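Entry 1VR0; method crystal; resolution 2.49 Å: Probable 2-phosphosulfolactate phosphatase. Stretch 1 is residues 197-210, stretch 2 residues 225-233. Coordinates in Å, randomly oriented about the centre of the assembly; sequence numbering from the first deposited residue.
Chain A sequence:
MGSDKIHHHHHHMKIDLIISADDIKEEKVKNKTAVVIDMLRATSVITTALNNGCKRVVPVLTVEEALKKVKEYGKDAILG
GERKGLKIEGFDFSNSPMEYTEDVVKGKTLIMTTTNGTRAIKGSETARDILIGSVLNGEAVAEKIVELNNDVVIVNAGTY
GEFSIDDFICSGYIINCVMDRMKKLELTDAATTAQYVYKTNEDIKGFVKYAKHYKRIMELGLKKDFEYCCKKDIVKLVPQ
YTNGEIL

Stretch 1 197-210: VYKTNEDIKGFVKY
Stretch 2 225-233: DFEYCCKKD

Long side chains often join two segments whose backbones come close at one point, and residues 197-210 and 225-233 of this probable 2-phosphosulfolactate phosphatase illustrate the principle. The first stretch leaves a helix at Thr200 (phi/psi -92/10), passes through a type I turn from Asn201 to Ile204, and re-enters a helix at Lys205. Ile204, at the N-cap position, has a positive phi (71/-60). Side chains tie the turn to its flanks: Asn201 (chi1 m) returns ND2 to Val197 O at 3.0 Å, and Asp203 (chi1 p) accepts a hydrogen bond at OD2 from Gly206 N at 3.2 Å. The second stretch is already helical at Asp225 and extended at Lys231 and Lys232 (-75/127, -80/137). The backbones come nearest where Lys205 CA lies 6.1 Å from Cys230 CA.

Lys232 makes a long reach. Its CB points toward the first stretch, and with chi1 m and chi2 to chi4 all t the chain is nearly straight, delivering Lys232 NZ to two acceptors: Glu202 O at 2.7 Å and Tyr198 OH at 3.1 Å. The ammonium lies near the plane of the Tyr198 ring, at its edge. On the way, Lys232 CE passes 4.0 Å from Ile204 CD1.

Lys205 reaches the other way. Its chi1 is off-well at -102°, but chi2 to chi4 are t; Lys205 CG packs 3.9 Å from Cys230 CB, and Lys205 NZ forms a salt bridge with Glu227 OE2 at 3.4 Å. Glu227 meets it with a bent chain, chi1 m and chi2 off-well at -106°.

Away from the Lys232 bonds, Phe226 (chi1 t, chi2 73°) starts sideways, but its ring end comes nearer. Val208 CG1 sits 3.9 Å from Phe226 CE1 and Lys205 O 3.7 Å from Phe226 CZ, both at the ring edge. The extended Lys209 brings CE within 4.1 Å of Phe226 CE2.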

ATOM      1  N   VAL A 197      -2.625  -9.073   9.063  1.00 38.47           N
ATOM      2  CA  VAL A 197      -2.324  -8.171  10.167  1.00 38.42           C
ATOM      3  C   VAL A 197      -3.442  -8.241  11.202  1.00 38.60           C
ATOM      4  O   VAL A 197      -3.173  -8.313  12.434  1.00 38.09           O
ATOM      5  CB  VAL A 197      -2.159  -6.712   9.677  1.00 38.51           C
ATOM      6  CG1 VAL A 197      -2.056  -5.739  10.857  1.00 38.27           C
ATOM      7  CG2 VAL A 197      -0.945  -6.590   8.801  1.00 38.79           C
ATOM      8  N   TYR A 198      -4.690  -8.223  10.717  1.00 38.38           N
ATOM      9  CA  TYR A 198      -5.836  -8.344  11.622  1.00 38.61           C
ATOM     10  C   TYR A 198      -5.826  -9.699  12.329  1.00 38.90           C
ATOM     11  O   TYR A 198      -5.869  -9.769  13.552  1.00 38.95           O
ATOM     12  CB  TYR A 198      -7.180  -8.156  10.911  1.00 38.13           C
ATOM     13  CG  TYR A 198      -8.276  -8.627  11.797  1.00 37.57           C
ATOM     14  CD1 TYR A 198      -8.687  -7.837  12.866  1.00 37.52           C
ATOM     15  CD2 TYR A 198      -8.834  -9.916  11.662  1.00 36.71           C
ATOM     16  CE1 TYR A 198      -9.652  -8.283  13.761  1.00 36.92           C
ATOM     17  CE2 TYR A 198      -9.818 -10.365  12.555  1.00 36.19           C
ATOM     18  CZ  TYR A 198     -10.228  -9.534  13.597  1.00 36.49           C
ATOM     19  OH  TYR A 198     -11.194  -9.910  14.513  1.00 36.13           O
ATOM     20  N   LYS A 199      -5.776 -10.764  11.546  1.00 39.59           N
ATOM     21  CA  LYS A 199      -5.887 -12.139  12.051  1.00 40.18           C
ATOM     22  C   LYS A 199      -4.843 -12.383  13.170  1.00 39.63           C
ATOM     23  O   LYS A 199      -5.120 -13.083  14.127  1.00 40.00           O
ATOM     24  CB  LYS A 199      -5.724 -13.045  10.820  1.00 40.58           C
ATOM     25  CG  LYS A 199      -5.874 -14.551  10.897  1.00 41.86           C
ATOM     26  CD  LYS A 199      -5.058 -15.208   9.643  1.00 45.18           C
ATOM     27  CE  LYS A 199      -5.893 -16.208   8.726  1.00 49.09           C
ATOM     28  NZ  LYS A 199      -5.497 -17.654   8.973  1.00 51.17           N
ATOM     29  N   THR A 200      -3.677 -11.744  13.090  1.00 39.28           N
ATOM     30  CA  THR A 200      -2.628 -11.885  14.112  1.00 39.01           C
ATOM     31  C   THR A 200      -2.690 -10.842  15.237  1.00 39.44           C
ATOM     32  O   THR A 200      -1.785 -10.746  16.045  1.00 39.44           O
ATOM     33  CB  THR A 200      -1.198 -11.843  13.463  1.00 38.17           C
ATOM     34  OG1 THR A 200      -1.104 -10.732  12.571  1.00 37.40           O
ATOM     35  CG2 THR A 200      -0.915 -13.076  12.681  1.00 35.70           C
ATOM     36  N   ASN A 201      -3.771 -10.077  15.293  1.00 40.27           N
ATOM     37  CA  ASN A 201      -3.936  -8.973  16.225  1.00 40.29           C
ATOM     38  C   ASN A 201      -5.431  -8.689  16.339  1.00 40.95           C
ATOM     39  O   ASN A 201      -5.873  -7.565  16.140  1.00 41.36           O
ATOM     40  CB  ASN A 201      -3.227  -7.742  15.639  1.00 40.81           C
ATOM     41  CG  ASN A 201      -1.703  -7.848  15.667  1.00 39.83           C
ATOM     42  OD1 ASN A 201      -1.116  -7.591  16.682  1.00 40.53           O
ATOM     43  ND2 ASN A 201      -1.076  -8.170  14.540  1.00 38.33           N
ATOM     44  N   GLU A 202      -6.217  -9.718  16.623  1.00 41.49           N
ATOM     45  CA  GLU A 202      -7.683  -9.612  16.591  1.00 42.17           C
ATOM     46  C   GLU A 202      -8.293  -8.538  17.460  1.00 41.69           C
ATOM     47  O   GLU A 202      -9.360  -8.016  17.154  1.00 41.58           O
ATOM     48  CB  GLU A 202      -8.323 -10.939  16.974  1.00 42.32           C
ATOM     49  CG  GLU A 202      -8.416 -11.843  15.768  1.00 45.52           C
ATOM     50  CD  GLU A 202      -8.706 -13.263  16.147  1.00 50.00           C
ATOM     51  OE1 GLU A 202      -9.401 -13.460  17.184  1.00 53.68           O
ATOM     52  OE2 GLU A 202      -8.234 -14.174  15.413  1.00 52.48           O
ATOM     53  N   ASP A 203      -7.629  -8.238  18.560  1.00 41.75           N
ATOM     54  CA  ASP A 203      -8.120  -7.240  19.512  1.00 41.83           C
ATOM     55  C   ASP A 203      -8.005  -5.843  18.894  1.00 41.38           C
ATOM     56  O   ASP A 203      -8.578  -4.919  19.407  1.00 41.35           O
ATOM     57  CB  ASP A 203      -7.319  -7.283  20.825  1.00 42.25           C
ATOM     58  CG  ASP A 203      -5.841  -6.818  20.628  1.00 44.95           C
ATOM     59  OD1 ASP A 203      -5.117  -7.387  19.758  1.00 46.18           O
ATOM     60  OD2 ASP A 203      -5.412  -5.864  21.321  1.00 48.43           O
ATOM     61  N   ILE A 204      -7.218  -5.682  17.833  1.00 41.04           N
ATOM     62  CA  ILE A 204      -7.116  -4.405  17.108  1.00 40.96           C
ATOM     63  C   ILE A 204      -6.385  -3.294  17.879  1.00 40.59           C
ATOM     64  O   ILE A 204      -5.397  -2.768  17.389  1.00 39.83           O
ATOM     65  CB  ILE A 204      -8.495  -3.921  16.604  1.00 40.57           C
ATOM     66  CG1 ILE A 204      -9.012  -4.899  15.552  1.00 41.04           C
ATOM     67  CG2 ILE A 204      -8.391  -2.525  15.980  1.00 40.87           C
ATOM     68  CD1 ILE A 204     -10.459  -4.652  15.065  1.00 41.03           C
ATOM     69  N   LYS A 205      -6.919  -2.921  19.044  1.00 41.23           N
ATOM     70  CA  LYS A 205      -6.334  -1.901  19.944  1.00 41.62           C
ATOM     71  C   LYS A 205      -4.812  -1.926  19.984  1.00 41.26           C
ATOM     72  O   LYS A 205      -4.156  -0.904  19.792  1.00 41.56           O
ATOM     73  CB  LYS A 205      -6.791  -2.147  21.380  1.00 42.03           C
ATOM     74  CG  LYS A 205      -7.895  -1.266  21.956  1.00 43.36           C
ATOM     75  CD  LYS A 205      -8.185  -1.788  23.384  1.00 43.13           C
ATOM     76  CE  LYS A 205      -9.053  -0.847  24.192  1.00 45.35           C
ATOM     77  NZ  LYS A 205      -9.169  -1.376  25.613  1.00 45.58           N
ATOM     78  N   GLY A 206      -4.262  -3.101  20.264  1.00 40.72           N
ATOM     79  CA  GLY A 206      -2.831  -3.229  20.494  1.00 40.57           C
ATOM     80  C   GLY A 206      -1.997  -2.763  19.319  1.00 40.39           C
ATOM     81  O   GLY A 206      -1.039  -2.035  19.477  1.00 41.09           O
ATOM     82  N   PHE A 207      -2.383  -3.166  18.124  1.00 40.06           N
ATOM     83  CA  PHE A 207      -1.559  -2.952  16.970  1.00 39.81           C
ATOM     84  C   PHE A 207      -1.712  -1.539  16.421  1.00 39.60           C
ATOM     85  O   PHE A 207      -0.803  -0.984  15.827  1.00 39.42           O
ATOM     86  CB  PHE A 207      -1.907  -4.013  15.925  1.00 39.82           C
ATOM     87  CG  PHE A 207      -0.949  -4.075  14.820  1.00 39.48           C
ATOM     88  CD1 PHE A 207       0.165  -4.874  14.914  1.00 40.00           C
ATOM     89  CD2 PHE A 207      -1.127  -3.286  13.690  1.00 39.61           C
ATOM     90  CE1 PHE A 207       1.094  -4.897  13.877  1.00 40.37           C
ATOM     91  CE2 PHE A 207      -0.196  -3.308  12.638  1.00 38.83           C
ATOM     92  CZ  PHE A 207       0.892  -4.115  12.729  1.00 39.12           C
ATOM     93  N   VAL A 208      -2.868  -0.940  16.629  1.00 39.66           N
ATOM     94  CA  VAL A 208      -3.076   0.424  16.191  1.00 39.85           C
ATOM     95  C   VAL A 208      -2.090   1.379  16.884  1.00 39.87           C
ATOM     96  O   VAL A 208      -1.691   2.400  16.321  1.00 39.39           O
ATOM     97  CB  VAL A 208      -4.519   0.877  16.468  1.00 40.23           C
ATOM     98  CG1 VAL A 208      -4.693   2.384  16.152  1.00 40.47           C
ATOM     99  CG2 VAL A 208      -5.503   0.055  15.656  1.00 41.11           C
ATOM    100  N   LYS A 209      -1.686   1.040  18.107  1.00 40.10           N
ATOM    101  CA  LYS A 209      -0.720   1.883  18.824  1.00 40.22           C
ATOM    102  C   LYS A 209       0.618   2.081  18.079  1.00 40.11           C
ATOM    103  O   LYS A 209       1.353   2.986  18.406  1.00 39.65           O
ATOM    104  CB  LYS A 209      -0.503   1.375  20.236  1.00 39.73           C
ATOM    105  CG  LYS A 209      -1.761   1.497  21.030  1.00 39.77           C
ATOM    106  CD  LYS A 209      -1.594   1.002  22.422  1.00 40.23           C
ATOM    107  CE  LYS A 209      -2.914   0.926  23.133  1.00 39.96           C
ATOM    108  NZ  LYS A 209      -2.725   0.273  24.419  1.00 39.75           N
ATOM    109  N   TYR A 210       0.899   1.262  17.058  1.00 40.53           N
ATOM    110  CA  TYR A 210       2.061   1.467  16.177  1.00 40.48           C
ATOM    111  C   TYR A 210       1.814   2.484  15.062  1.00 40.14           C
ATOM    112  O   TYR A 210       2.753   2.909  14.426  1.00 40.02           O
ATOM    113  CB  TYR A 210       2.509   0.135  15.554  1.00 41.27           C
ATOM    114  CG  TYR A 210       2.882  -0.901  16.591  1.00 42.49           C
ATOM    115  CD1 TYR A 210       3.854  -0.626  17.541  1.00 43.68           C
ATOM    116  CD2 TYR A 210       2.262  -2.157  16.637  1.00 44.78           C
ATOM    117  CE1 TYR A 210       4.191  -1.541  18.528  1.00 44.30           C
ATOM    118  CE2 TYR A 210       2.594  -3.108  17.661  1.00 43.86           C
ATOM    119  CZ  TYR A 210       3.552  -2.770  18.593  1.00 44.24           C
ATOM    120  OH  TYR A 210       3.933  -3.632  19.591  1.00 45.14           O
ATOM    121  N   ASP A 225     -12.123   8.478  22.629  1.00 38.62           N
ATOM    122  CA  ASP A 225     -12.550   8.214  21.250  1.00 38.94           C
ATOM    123  C   ASP A 225     -11.842   6.975  20.714  1.00 39.16           C
ATOM    124  O   ASP A 225     -12.458   6.149  20.048  1.00 38.74           O
ATOM    125  CB  ASP A 225     -12.258   9.395  20.315  1.00 38.74           C
ATOM    126  CG  ASP A 225     -13.188  10.591  20.514  1.00 39.95           C
ATOM    127  OD1 ASP A 225     -14.321  10.504  21.100  1.00 41.34           O
ATOM    128  OD2 ASP A 225     -12.776  11.660  20.038  1.00 39.45           O
ATOM    129  N   PHE A 226     -10.545   6.854  21.014  1.00 39.48           N
ATOM    130  CA  PHE A 226      -9.743   5.701  20.580  1.00 39.98           C
ATOM    131  C   PHE A 226     -10.336   4.364  21.091  1.00 40.43           C
ATOM    132  O   PHE A 226     -10.489   3.412  20.334  1.00 40.13           O
ATOM    133  CB  PHE A 226      -8.271   5.854  21.033  1.00 39.63           C
ATOM    134  CG  PHE A 226      -7.482   4.582  20.948  1.00 39.23           C
ATOM    135  CD1 PHE A 226      -7.103   4.076  19.737  1.00 38.74           C
ATOM    136  CD2 PHE A 226      -7.152   3.863  22.098  1.00 40.96           C
ATOM    137  CE1 PHE A 226      -6.409   2.872  19.646  1.00 39.61           C
ATOM    138  CE2 PHE A 226      -6.443   2.646  22.018  1.00 40.79           C
ATOM    139  CZ  PHE A 226      -6.077   2.154  20.783  1.00 39.66           C
ATOM    140  N   GLU A 227     -10.670   4.301  22.378  1.00 40.43           N
ATOM    141  CA  GLU A 227     -11.190   3.057  22.928  1.00 40.93           C
ATOM    142  C   GLU A 227     -12.553   2.734  22.334  1.00 40.51           C
ATOM    143  O   GLU A 227     -12.885   1.562  22.123  1.00 40.74           O
ATOM    144  CB  GLU A 227     -11.365   3.134  24.441  1.00 41.40           C
ATOM    145  CG  GLU A 227     -10.208   3.745  25.192  1.00 43.90           C
ATOM    146  CD  GLU A 227      -9.388   2.737  25.935  1.00 47.31           C
ATOM    147  OE1 GLU A 227      -9.496   2.761  27.176  1.00 49.26           O
ATOM    148  OE2 GLU A 227      -8.645   1.946  25.280  1.00 49.81           O
ATOM    149  N   TYR A 228     -13.352   3.772  22.110  1.00 39.77           N
ATOM    150  CA  TYR A 228     -14.681   3.611  21.571  1.00 39.62           C
ATOM    151  C   TYR A 228     -14.614   3.080  20.128  1.00 39.88           C
ATOM    152  O   TYR A 228     -15.285   2.110  19.788  1.00 39.68           O
ATOM    153  CB  TYR A 228     -15.443   4.950  21.648  1.00 39.19           C
ATOM    154  CG  TYR A 228     -16.748   4.915  20.926  1.00 38.19           C
ATOM    155  CD1 TYR A 228     -17.879   4.387  21.534  1.00 38.35           C
ATOM    156  CD2 TYR A 228     -16.850   5.339  19.610  1.00 37.19           C
ATOM    157  CE1 TYR A 228     -19.095   4.314  20.862  1.00 37.67           C
ATOM    158  CE2 TYR A 228     -18.062   5.266  18.924  1.00 37.04           C
ATOM    159  CZ  TYR A 228     -19.178   4.763  19.565  1.00 38.25           C
ATOM    160  OH  TYR A 228     -20.389   4.698  18.925  1.00 39.50           O
ATOM    161  N   CYS A 229     -13.790   3.709  19.298  1.00 40.23           N
ATOM    162  CA  CYS A 229     -13.647   3.307  17.892  1.00 41.17           C
ATOM    163  C   CYS A 229     -13.052   1.917  17.670  1.00 40.72           C
ATOM    164  O   CYS A 229     -13.139   1.378  16.566  1.00 40.76           O
ATOM    165  CB  CYS A 229     -12.816   4.331  17.127  1.00 41.27           C
ATOM    166  SG  CYS A 229     -13.601   5.964  17.064  1.00 44.22           S
ATOM    167  N   CYS A 230     -12.460   1.347  18.705  1.00 40.13           N
ATOM    168  CA  CYS A 230     -11.985  -0.022  18.635  1.00 40.33           C
ATOM    169  C   CYS A 230     -13.019  -1.067  19.042  1.00 40.26           C
ATOM    170  O   CYS A 230     -12.723  -2.246  19.017  1.00 40.25           O
ATOM    171  CB  CYS A 230     -10.766  -0.161  19.526  1.00 40.32           C
ATOM    172  SG  CYS A 230      -9.357   0.707  18.863  1.00 42.30           S
ATOM    173  N   LYS A 231     -14.216  -0.645  19.451  1.00 40.27           N
ATOM    174  CA  LYS A 231     -15.262  -1.591  19.828  1.00 40.10           C
ATOM    175  C   LYS A 231     -15.881  -2.259  18.593  1.00 39.87           C
ATOM    176  O   LYS A 231     -16.301  -1.605  17.640  1.00 39.76           O
ATOM    177  CB  LYS A 231     -16.321  -0.902  20.702  1.00 40.16           C
ATOM    178  CG  LYS A 231     -15.702  -0.239  21.938  1.00 41.04           C
ATOM    179  CD  LYS A 231     -16.361  -0.572  23.266  1.00 42.25           C
ATOM    180  CE  LYS A 231     -15.252  -0.778  24.377  1.00 43.46           C
ATOM    181  NZ  LYS A 231     -15.717  -1.428  25.666  1.00 42.78           N
ATOM    182  N   LYS A 232     -15.909  -3.579  18.617  1.00 39.99           N
ATOM    183  CA  LYS A 232     -16.419  -4.385  17.500  1.00 40.41           C
ATOM    184  C   LYS A 232     -17.934  -4.471  17.481  1.00 40.37           C
ATOM    185  O   LYS A 232     -18.545  -4.645  18.514  1.00 40.41           O
ATOM    186  CB  LYS A 232     -15.867  -5.835  17.573  1.00 40.13           C
ATOM    187  CG  LYS A 232     -14.370  -5.980  17.260  1.00 40.01           C
ATOM    188  CD  LYS A 232     -13.884  -7.406  17.468  1.00 39.66           C
ATOM    189  CE  LYS A 232     -12.559  -7.622  16.803  1.00 40.20           C
ATOM    190  NZ  LYS A 232     -11.954  -8.877  17.304  1.00 40.28           N
ATOM    191  N   ASP A 233     -18.537  -4.345  16.303  1.00 40.99           N
ATOM    192  CA  ASP A 233     -19.902  -4.857  16.087  1.00 41.16           C
ATOM    193  C   ASP A 233     -20.920  -4.316  17.058  1.00 41.09           C
ATOM    194  O   ASP A 233     -21.783  -5.053  17.529  1.00 41.41           O
ATOM    195  CB  ASP A 233     -19.880  -6.390  16.173  1.00 41.52           C
ATOM    196  CG  ASP A 233     -21.206  -7.039  15.774  1.00 43.95           C
ATOM    197  OD1 ASP A 233     -21.891  -6.612  14.799  1.00 46.60           O
ATOM    198  OD2 ASP A 233     -21.573  -8.020  16.456  1.00 48.43           O
TER